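Local coordinates for protein leucine aminopeptidase (Parabacteroides distasonis, PDB 3TC8) that probably acts as a zinc-dependent exopeptidase of the M28 family, removing residues from peptide amino termini, although a related glutaminyl-peptide cyclotransferase activity is also possible, at residues Ser105-Pro113 with Ser278-Asn286; Asn206-Leu216 with Lys237-Thr248. One frame throughout, in Å; residues are numbered along the deposited sequence.

Contact 1 of 2, residues Ser105-Pro113 with Ser278-Asn286; sequences SRPYSDHDP and SYWHTQKDN. With EDO (1,2-ethanediol), chain D.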
loop_
_atom_site.group_PDB
_atom_site.type_symbol
_atom_site.label_atom_id
_atom_site.label_comp_id
_atom_site.label_asym_id
_atom_site.label_seq_id
_atom_site.Cartn_x
_atom_site.Cartn_y
_atom_site.Cartn_z
ATOM N N SER A 105 -9.444 -0.357 5.846
ATOM C CA SER A 105 -9.545 0.931 6.530
ATOM C C SER A 105 -9.582 0.710 8.032
ATOM O O SER A 105 -10.226 -0.198 8.542
ATOM C CB SER A 105 -10.902 1.610 6.143
ATOM O OG SER A 105 -11.058 1.741 4.759
ATOM N N ARG A 106 -8.930 1.600 8.761
ATOM C CA ARG A 106 -8.905 1.524 10.213
ATOM C C ARG A 106 -10.314 1.696 10.789
ATOM O O ARG A 106 -11.015 2.631 10.422
ATOM C CB ARG A 106 -7.949 2.585 10.747
ATOM C CG ARG A 106 -7.748 2.572 12.268
ATOM C CD ARG A 106 -6.355 3.012 12.627
ATOM N NE ARG A 106 -6.095 3.090 14.065
ATOM C CZ ARG A 106 -5.790 2.035 14.799
ATOM N NH1 ARG A 106 -5.852 0.821 14.318
ATOM N NH2 ARG A 106 -5.521 2.164 16.097
ATOM N N PRO A 107 -10.649 0.923 11.814
ATOM C CA PRO A 107 -11.978 1.042 12.448
ATOM C C PRO A 107 -12.115 2.177 13.464
ATOM O O PRO A 107 -13.178 2.345 14.036
ATOM C CB PRO A 107 -12.166 -0.305 13.109
ATOM C CG PRO A 107 -10.779 -0.754 13.441
ATOM C CD PRO A 107 -9.996 -0.340 12.228
ATOM N N TYR A 108 -11.031 2.881 13.670
ATOM C CA TYR A 108 -10.907 3.932 14.654
ATOM C C TYR A 108 -10.340 5.188 14.010
ATOM O O TYR A 108 -9.690 5.127 12.970
ATOM C CB TYR A 108 -9.962 3.532 15.801
ATOM C CG TYR A 108 -10.158 2.154 16.350
ATOM C CD1 TYR A 108 -11.380 1.730 16.845
ATOM C CD2 TYR A 108 -9.128 1.233 16.320
ATOM C CE1 TYR A 108 -11.539 0.454 17.342
ATOM C CE2 TYR A 108 -9.278 -0.081 16.795
ATOM C CZ TYR A 108 -10.497 -0.448 17.284
ATOM O OH TYR A 108 -10.634 -1.720 17.788
ATOM N N SER A 109 -10.610 6.316 14.619
ATOM C CA SER A 109 -9.981 7.602 14.286
ATOM C C SER A 109 -9.272 8.114 15.535
ATOM O O SER A 109 -9.616 9.140 16.097
ATOM C CB SER A 109 -11.002 8.587 13.755
ATOM O OG SER A 109 -11.684 8.046 12.642
ATOM N N ASP A 110 -8.277 7.326 15.983
ATOM C CA ASP A 110 -7.756 7.464 17.336
ATOM C C ASP A 110 -6.794 8.614 17.541
ATOM O O ASP A 110 -6.448 8.876 18.670
ATOM C CB ASP A 110 -7.190 6.136 17.854
ATOM C CG ASP A 110 -6.192 5.436 16.913
ATOM O OD1 ASP A 110 -6.376 5.433 15.677
ATOM O OD2 ASP A 110 -5.234 4.811 17.472
ATOM N N HIS A 111 -6.479 9.326 16.465
ATOM C CA HIS A 111 -5.755 10.570 16.541
ATOM C C HIS A 111 -6.632 11.791 16.262
ATOM O O HIS A 111 -6.163 12.931 16.203
ATOM C CB HIS A 111 -4.537 10.570 15.646
ATOM C CG HIS A 111 -3.454 9.696 16.166
ATOM N ND1 HIS A 111 -2.413 10.194 16.905
ATOM C CD2 HIS A 111 -3.273 8.358 16.118
ATOM C CE1 HIS A 111 -1.649 9.189 17.304
ATOM N NE2 HIS A 111 -2.115 8.065 16.799
ATOM N N ASP A 112 -7.935 11.595 16.123
ATOM C CA ASP A 112 -8.849 12.693 15.879
ATOM C C ASP A 112 -8.817 13.641 17.064
ATOM O O ASP A 112 -8.802 13.211 18.204
ATOM C CB ASP A 112 -10.293 12.223 15.622
ATOM C CG ASP A 112 -11.079 13.227 14.852
ATOM O OD1 ASP A 112 -11.625 14.167 15.475
ATOM O OD2 ASP A 112 -11.105 13.091 13.611
ATOM N N PRO A 113 -8.878 14.965 16.813
ATOM C CA PRO A 113 -8.972 15.892 17.947
ATOM C C PRO A 113 -10.261 15.710 18.779
ATOM O O PRO A 113 -10.262 16.099 19.958
ATOM C CB PRO A 113 -8.954 17.275 17.312
ATOM C CG PRO A 113 -8.751 17.058 15.910
ATOM C CD PRO A 113 -8.747 15.661 15.514
ATOM N N SER A 278 -1.123 15.320 8.639
ATOM C CA SER A 278 -1.952 15.891 9.699
ATOM C C SER A 278 -3.239 15.122 9.959
ATOM O O SER A 278 -3.723 15.056 11.092
ATOM C CB SER A 278 -2.265 17.356 9.395
ATOM O OG SER A 278 -3.041 17.475 8.226
ATOM N N TYR A 279 -3.804 14.556 8.889
ATOM C CA TYR A 279 -5.067 13.866 8.929
ATOM C C TYR A 279 -4.954 12.377 9.200
ATOM O O TYR A 279 -5.984 11.684 9.230
ATOM C CB TYR A 279 -5.830 14.148 7.614
ATOM C CG TYR A 279 -5.008 13.838 6.383
ATOM C CD1 TYR A 279 -4.863 12.536 5.926
ATOM C CD2 TYR A 279 -4.408 14.859 5.670
ATOM C CE1 TYR A 279 -4.104 12.250 4.791
ATOM C CE2 TYR A 279 -3.620 14.580 4.568
ATOM C CZ TYR A 279 -3.473 13.288 4.131
ATOM O OH TYR A 279 -2.715 13.089 2.994
ATOM N N TRP A 280 -3.757 11.862 9.395
ATOM C CA TRP A 280 -3.545 10.441 9.641
ATOM C C TRP A 280 -4.323 9.955 10.882
ATOM O O TRP A 280 -4.246 10.563 11.951
ATOM C CB TRP A 280 -2.061 10.182 9.850
ATOM C CG TRP A 280 -1.695 8.812 10.274
ATOM C CD1 TRP A 280 -1.695 7.684 9.518
ATOM C CD2 TRP A 280 -1.243 8.412 11.560
ATOM N NE1 TRP A 280 -1.233 6.636 10.218
ATOM C CE2 TRP A 280 -0.970 7.044 11.496
ATOM C CE3 TRP A 280 -1.038 9.083 12.776
ATOM C CZ2 TRP A 280 -0.460 6.322 12.602
ATOM C CZ3 TRP A 280 -0.545 8.381 13.854
ATOM C CH2 TRP A 280 -0.254 7.041 13.752
ATOM N N HIS A 281 -5.101 8.907 10.687
ATOM C CA HIS A 281 -5.870 8.305 11.781
ATOM C C HIS A 281 -6.869 9.298 12.417
ATOM O O HIS A 281 -7.167 9.255 13.616
ATOM C CB HIS A 281 -4.961 7.581 12.792
ATOM C CG HIS A 281 -4.423 6.311 12.221
ATOM N ND1 HIS A 281 -3.727 5.382 12.958
ATOM C CD2 HIS A 281 -4.509 5.807 10.958
ATOM C CE1 HIS A 281 -3.389 4.372 12.164
ATOM N NE2 HIS A 281 -3.868 4.595 10.952
ATOM N N THR A 282 -7.375 10.166 11.563
ATOM C CA THR A 282 -8.471 11.065 11.894
ATOM C C THR A 282 -9.582 10.933 10.872
ATOM O O THR A 282 -9.407 10.358 9.784
ATOM C CB THR A 282 -8.036 12.560 11.875
ATOM O OG1 THR A 282 -7.999 13.062 10.520
ATOM C CG2 THR A 282 -6.723 12.836 12.588
ATOM N N GLN A 283 -10.740 11.520 11.190
ATOM C CA GLN A 283 -11.843 11.575 10.260
ATOM C C GLN A 283 -11.552 12.311 8.974
ATOM O O GLN A 283 -12.241 12.056 7.965
ATOM C CB GLN A 283 -13.064 12.198 10.938
ATOM C CG GLN A 283 -13.739 11.242 11.934
ATOM C CD GLN A 283 -14.495 10.154 11.245
ATOM O OE1 GLN A 283 -15.573 10.424 10.700
ATOM N NE2 GLN A 283 -13.957 8.934 11.239
ATOM N N LYS A 284 -10.522 13.141 8.970
ATOM C CA LYS A 284 -10.159 13.879 7.769
ATOM C C LYS A 284 -9.293 13.115 6.776
ATOM O O LYS A 284 -8.932 13.680 5.751
ATOM C CB LYS A 284 -9.479 15.180 8.159
ATOM C CG LYS A 284 -10.452 16.202 8.675
ATOM C CD LYS A 284 -9.816 17.541 8.907
ATOM C CE LYS A 284 -10.791 18.620 9.358
ATOM N NZ LYS A 284 -10.038 19.815 9.893
ATOM N N ASP A 285 -9.069 11.815 6.987
ATOM C CA ASP A 285 -8.465 10.980 5.942
ATOM C C ASP A 285 -9.560 10.552 4.940
ATOM O O ASP A 285 -9.993 9.390 4.874
ATOM C CB ASP A 285 -7.718 9.784 6.512
ATOM C CG ASP A 285 -6.975 9.016 5.430
ATOM O OD1 ASP A 285 -6.934 9.503 4.279
ATOM O OD2 ASP A 285 -6.514 7.901 5.705
ATOM N N ASN A 286 -9.911 11.538 4.133
ATOM C CA ASN A 286 -11.015 11.439 3.213
ATOM C C ASN A 286 -10.573 11.935 1.813
ATOM O O ASN A 286 -9.403 12.247 1.580
ATOM C CB ASN A 286 -12.264 12.166 3.767
ATOM C CG ASN A 286 -12.058 13.612 3.922
ATOM O OD1 ASN A 286 -11.242 14.219 3.248
ATOM N ND2 ASN A 286 -12.788 14.216 4.853
HETATM C C1 EDO D . 1.266 3.986 8.312
HETATM O O1 EDO D . 1.137 2.592 8.584
HETATM C C2 EDO D . -0.100 4.620 8.107
HETATM O O2 EDO D . -1.130 4.102 9.010
HETATM O O HOH W 1 -3.111 4.992 15.611
#

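Contact 2 of 2, residues Asn206-Leu216 with Lys237-Thr248; sequences NATFFKEQQSL and KYFINAAGGAIT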
loop_
_atom_site.group_PDB
_atom_site.type_symbol
_atom_site.label_atom_id
_atom_site.label_comp_id
_atom_site.label_asym_id
_atom_site.label_seq_id
_atom_site.Cartn_x
_atom_site.Cartn_y
_atom_site.Cartn_z
ATOM N N ASN A 206 0.903 17.519 -2.016
ATOM C CA ASN A 206 2.230 17.912 -1.510
ATOM C C ASN A 206 2.884 16.891 -0.551
ATOM O O ASN A 206 3.709 17.245 0.281
ATOM C CB ASN A 206 2.193 19.295 -0.926
ATOM C CG ASN A 206 1.811 20.344 -1.947
ATOM O OD1 ASN A 206 2.277 20.328 -3.102
ATOM N ND2 ASN A 206 0.993 21.299 -1.527
ATOM N N ALA A 207 2.585 15.616 -0.760
ATOM C CA ALA A 207 3.219 14.543 -0.008
ATOM C C ALA A 207 4.737 14.633 -0.190
ATOM O O ALA A 207 5.243 15.041 -1.255
ATOM C CB ALA A 207 2.733 13.174 -0.475
ATOM N N THR A 208 5.463 14.160 0.811
ATOM C CA THR A 208 6.909 14.083 0.791
ATOM C C THR A 208 7.352 12.685 1.166
ATOM O O THR A 208 7.163 12.269 2.304
ATOM C CB THR A 208 7.526 15.146 1.698
ATOM O OG1 THR A 208 7.003 15.076 3.024
ATOM C CG2 THR A 208 7.310 16.545 1.149
ATOM N N PHE A 209 7.965 12.000 0.203
ATOM C CA PHE A 209 8.458 10.657 0.382
ATOM C C PHE A 209 9.952 10.716 0.679
ATOM O O PHE A 209 10.762 11.072 -0.193
ATOM C CB PHE A 209 8.228 9.799 -0.874
ATOM C CG PHE A 209 6.826 9.899 -1.443
ATOM C CD1 PHE A 209 5.696 9.782 -0.660
ATOM C CD2 PHE A 209 6.644 10.089 -2.813
ATOM C CE1 PHE A 209 4.426 9.852 -1.189
ATOM C CE2 PHE A 209 5.368 10.143 -3.349
ATOM C CZ PHE A 209 4.265 10.043 -2.557
ATOM N N PHE A 210 10.322 10.416 1.932
ATOM C CA PHE A 210 11.714 10.367 2.331
ATOM C C PHE A 210 12.206 8.926 2.222
ATOM O O PHE A 210 11.448 7.968 2.066
ATOM C CB PHE A 210 11.843 10.882 3.779
ATOM C CG PHE A 210 11.723 12.369 3.939
ATOM C CD1 PHE A 210 10.496 13.015 3.881
ATOM C CD2 PHE A 210 12.855 13.112 4.133
ATOM C CE1 PHE A 210 10.409 14.365 4.036
ATOM C CE2 PHE A 210 12.764 14.499 4.276
ATOM C CZ PHE A 210 11.554 15.105 4.242
ATOM N N LYS A 211 13.530 8.783 2.284
ATOM C CA LYS A 211 14.125 7.447 2.218
ATOM C C LYS A 211 13.960 6.794 3.608
ATOM O O LYS A 211 14.623 7.193 4.591
ATOM C CB LYS A 211 15.585 7.541 1.799
ATOM C CG LYS A 211 15.773 8.194 0.450
ATOM C CD LYS A 211 17.225 8.271 0.078
ATOM C CE LYS A 211 17.483 9.046 -1.151
ATOM N NZ LYS A 211 18.973 9.124 -1.403
ATOM N N GLU A 212 13.036 5.846 3.703
ATOM C CA GLU A 212 12.653 5.318 5.008
ATOM C C GLU A 212 13.731 4.372 5.548
ATOM O O GLU A 212 14.386 3.675 4.798
ATOM C CB GLU A 212 11.257 4.692 4.819
ATOM C CG GLU A 212 10.600 4.147 6.064
ATOM C CD GLU A 212 11.082 2.786 6.507
ATOM O OE1 GLU A 212 11.336 1.942 5.620
ATOM O OE2 GLU A 212 11.198 2.566 7.754
ATOM N N GLN A 213 13.887 4.345 6.863
ATOM C CA GLN A 213 15.064 3.660 7.448
ATOM C C GLN A 213 15.081 2.163 7.243
ATOM O O GLN A 213 16.116 1.616 6.880
ATOM C CB GLN A 213 15.187 3.950 8.943
ATOM C CG GLN A 213 15.656 5.325 9.232
ATOM C CD GLN A 213 17.022 5.607 8.711
ATOM O OE1 GLN A 213 17.911 4.776 8.815
ATOM N NE2 GLN A 213 17.156 6.741 8.015
ATOM N N GLN A 214 13.931 1.480 7.425
ATOM C CA GLN A 214 13.944 0.034 7.247
ATOM C C GLN A 214 14.210 -0.340 5.781
ATOM O O GLN A 214 14.906 -1.308 5.479
ATOM C CB GLN A 214 12.644 -0.605 7.704
ATOM C CG GLN A 214 12.342 -0.343 9.174
ATOM C CD GLN A 214 11.276 -1.288 9.693
ATOM O OE1 GLN A 214 11.586 -2.416 10.103
ATOM N NE2 GLN A 214 10.025 -0.864 9.677
ATOM N N SER A 215 13.675 0.490 4.879
ATOM C CA SER A 215 13.876 0.352 3.448
ATOM C C SER A 215 15.343 0.489 3.098
ATOM O O SER A 215 15.880 -0.274 2.290
ATOM C CB SER A 215 13.055 1.457 2.747
ATOM O OG SER A 215 11.672 1.361 2.987
ATOM N N LEU A 216 15.991 1.520 3.640
ATOM C CA LEU A 216 17.422 1.701 3.413
ATOM C C LEU A 216 18.259 0.558 3.978
ATOM O O LEU A 216 19.183 0.069 3.347
ATOM C CB LEU A 216 17.865 3.016 4.033
ATOM C CG LEU A 216 17.536 4.314 3.321
ATOM C CD1 LEU A 216 17.736 5.496 4.249
ATOM C CD2 LEU A 216 18.274 4.417 2.008
ATOM N N LYS A 237 10.413 16.879 -6.109
ATOM C CA LYS A 237 9.690 17.599 -5.035
ATOM C C LYS A 237 8.829 16.667 -4.195
ATOM O O LYS A 237 8.421 17.029 -3.103
ATOM C CB LYS A 237 8.872 18.737 -5.555
ATOM C CG LYS A 237 7.677 18.376 -6.300
ATOM C CD LYS A 237 7.211 19.597 -7.084
ATOM C CE LYS A 237 5.817 19.426 -7.651
ATOM N NZ LYS A 237 4.811 19.734 -6.609
ATOM N N TYR A 238 8.567 15.469 -4.713
ATOM C CA TYR A 238 7.899 14.410 -3.989
ATOM C C TYR A 238 8.858 13.404 -3.390
ATOM O O TYR A 238 8.712 13.035 -2.235
ATOM C CB TYR A 238 6.875 13.672 -4.879
ATOM C CG TYR A 238 5.751 14.548 -5.344
ATOM C CD1 TYR A 238 4.670 14.813 -4.509
ATOM C CD2 TYR A 238 5.801 15.190 -6.561
ATOM C CE1 TYR A 238 3.646 15.656 -4.932
ATOM C CE2 TYR A 238 4.778 16.032 -6.976
ATOM C CZ TYR A 238 3.731 16.291 -6.149
ATOM O OH TYR A 238 2.734 17.147 -6.577
ATOM N N PHE A 239 9.819 12.918 -4.178
ATOM C CA PHE A 239 10.817 11.975 -3.701
ATOM C C PHE A 239 12.010 12.732 -3.185
ATOM O O PHE A 239 12.954 13.025 -3.923
ATOM C CB PHE A 239 11.194 11.000 -4.816
ATOM C CG PHE A 239 10.104 10.016 -5.143
ATOM C CD1 PHE A 239 9.055 10.341 -5.996
ATOM C CD2 PHE A 239 10.138 8.721 -4.645
ATOM C CE1 PHE A 239 8.051 9.435 -6.294
ATOM C CE2 PHE A 239 9.160 7.828 -4.936
ATOM C CZ PHE A 239 8.137 8.184 -5.758
ATOM N N ILE A 240 11.971 13.025 -1.902
ATOM C CA ILE A 240 12.968 13.914 -1.257
ATOM C C ILE A 240 14.260 13.129 -1.078
ATOM O O ILE A 240 14.237 11.997 -0.569
ATOM C CB ILE A 240 12.483 14.398 0.112
ATOM C CG1 ILE A 240 11.064 14.982 0.026
ATOM C CG2 ILE A 240 13.464 15.416 0.677
ATOM C CD1 ILE A 240 10.873 16.127 -0.957
ATOM N N ASN A 241 15.386 13.711 -1.500
ATOM C CA ASN A 241 16.664 13.041 -1.452
ATOM C C ASN A 241 17.276 13.186 -0.070
ATOM O O ASN A 241 18.307 13.868 0.109
ATOM C CB ASN A 241 17.592 13.626 -2.511
ATOM C CG ASN A 241 18.756 12.683 -2.848
ATOM O OD1 ASN A 241 18.696 11.457 -2.604
ATOM N ND2 ASN A 241 19.818 13.252 -3.429
ATOM N N ALA A 242 16.647 12.566 0.901
ATOM C CA ALA A 242 17.039 12.642 2.271
ATOM C C ALA A 242 16.510 11.448 3.024
ATOM O O ALA A 242 15.436 10.935 2.709
ATOM C CB ALA A 242 16.588 13.950 2.938
ATOM N N ALA A 243 17.197 11.070 4.087
ATOM C CA ALA A 243 16.758 10.023 4.998
ATOM C C ALA A 243 15.589 10.472 5.846
ATOM O O ALA A 243 15.548 11.610 6.331
ATOM C CB ALA A 243 17.903 9.565 5.913
ATOM N N GLY A 244 14.602 9.598 5.945
ATOM C CA GLY A 244 13.473 9.799 6.794
ATOM C C GLY A 244 13.608 9.015 8.056
ATOM O O GLY A 244 14.677 8.592 8.456
ATOM N N GLY A 245 12.460 8.800 8.670
ATOM C CA GLY A 245 12.345 8.012 9.897
ATOM C C GLY A 245 12.143 6.533 9.627
ATOM O O GLY A 245 12.016 6.094 8.472
ATOM N N ALA A 246 12.171 5.751 10.690
ATOM C CA ALA A 246 11.792 4.349 10.653
ATOM C C ALA A 246 10.279 4.237 10.838
ATOM O O ALA A 246 9.744 4.815 11.778
ATOM C CB ALA A 246 12.479 3.565 11.746
ATOM N N ILE A 247 9.602 3.566 9.922
ATOM C CA ILE A 247 8.159 3.436 9.899
ATOM C C ILE A 247 7.765 1.954 9.922
ATOM O O ILE A 247 8.162 1.190 9.064
ATOM C CB ILE A 247 7.576 4.157 8.669
ATOM C CG1 ILE A 247 7.945 5.646 8.677
ATOM C CG2 ILE A 247 6.074 3.957 8.600
ATOM C CD1 ILE A 247 7.637 6.416 7.411
ATOM N N THR A 248 6.919 1.571 10.888
ATOM C CA THR A 248 6.333 0.233 10.935
ATOM C C THR A 248 5.314 0.129 9.813
ATOM O O THR A 248 4.402 0.932 9.718
ATOM C CB THR A 248 5.617 0.007 12.279
ATOM O OG1 THR A 248 6.553 0.140 13.341
ATOM C CG2 THR A 248 4.925 -1.349 12.294
HETATM O O HOH W 2 0.599 17.505 -4.960
HETATM O O HOH W 3 4.789 19.309 -4.113
HETATM O O HOH W 4 5.863 17.541 -2.225
#

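Contact 1 of 2, residues Ser105-Pro113 with Ser278-Asn286
R106 turns CG anti to its own nitrogen (chi1 -176°) and then bends at chi2, which carries CD over the imidazole of H281, whose own CG lies anti to the carbonyl carbon (chi1 -72°). R106 CD sits 3.4 Å from the centroid of the H281 ring in a CH-pi contact, almost on the ring normal; W280 NE1 lies over the opposite face, so the imidazole is held flat between the two. The same NE1 donates to O2 of a bound 1,2-ethanediol, probably from the crystallisation liquor. Past CD, the guanidinium grips D110 side-on, R106 NE to D110 OD1 at 2.9 Å and R106 NH2 to D110 OD2 at 3.0 Å. This salt bridge fixes the carboxylate beside H281, where water 1 accepts from H281 ND1 at 2.8 Å and donates to D110 OD2. D110 is thus a second-shell partner that, through the water, probably helps set the rotation of the ring. H111 brings W280 CZ3 over one face of its ring, offset toward the rim, with the two planes oblique to each other. The backbone joins in: H111 N donates to H281 O at 2.9 Å. Farther along, Q283 N gives a straight bond to D112 OD2 (2.9 Å, 167°), met nearly along its C-O axis, while Q283 NE2 reaches S109 OG at 2.8 Å; S109 OG is also bonded to T120 O. T282 OG1 accepts from K284 N, an ST turn that shapes the chain after H281. H281 NE2 binds the zinc ion together with D127 and D160, making this contact one wall of the metal site of an M28 zinc exopeptidase.

Contact 2 of 2, residues Asn206-Leu216 with Lys237-Thr248
Four backbone bonds join F209 and K211 to the 238-244 chain in parallel pairing: F209 N to Y238 O, I240 N to F209 O, K211 N to A242 O and G244 N to K211 O. F209 points its edge at the face of F239, centroids 5.0 Å apart, and I240 CB stands over the centre of the F210 ring. G244 CA packs 3.6 Å from F210 CB, a close approach that the missing side chain allows. E212 has CG opposite its own N (chi1 -176°) and folds back at chi2, placing the carboxylate between I247 N and the helix start. E212 OE2 accepts from I247 N (2.9 Å) and Q214 N (3.0 Å), which arrive from opposite faces of the carboxylate, while OE1 takes S215 N and OG. Putting an alanine here is likely to leave I247 N and the first turn of helix 213-233 without their acceptor, freeing the 245-247 strip to shift. Q214 NE2 bonds I247 O at 2.8 Å. Farther out, H251 NE2 bonds E212 OE1, Q252 shares the Q214 amide, and E224 forms a salt bridge with K211 NZ. W227 and I265 pack against F239. The whole is a beta-alpha-beta crossover, its parallel pairing broken by a beta bulge between F209 and K211 and its helix N-capped by E212.

Contact 2 falls within the long connection between the two halves of contact 1: the chain runs 105-113, then 206-216, 237-248 and finally 278-286, all within the part that belongs to peptidase family M28. The centres lie about 21 Å apart, and the nearest atoms stay about 6 Å from each other without touching. Contact 1 is made of loops, one following strand 96-102 and the other following strand 262-266, two strands of the same six-stranded mixed sheet. Contact 2 frames helix 213-233 and packs on strand 262-266, so that strand relates the two. The I247 side chain lies about 9 Å from the zinc ion and about 5 Å from the ethanediol, bringing the end of contact 2 near the metal site to which contact 1 supplies a ligand.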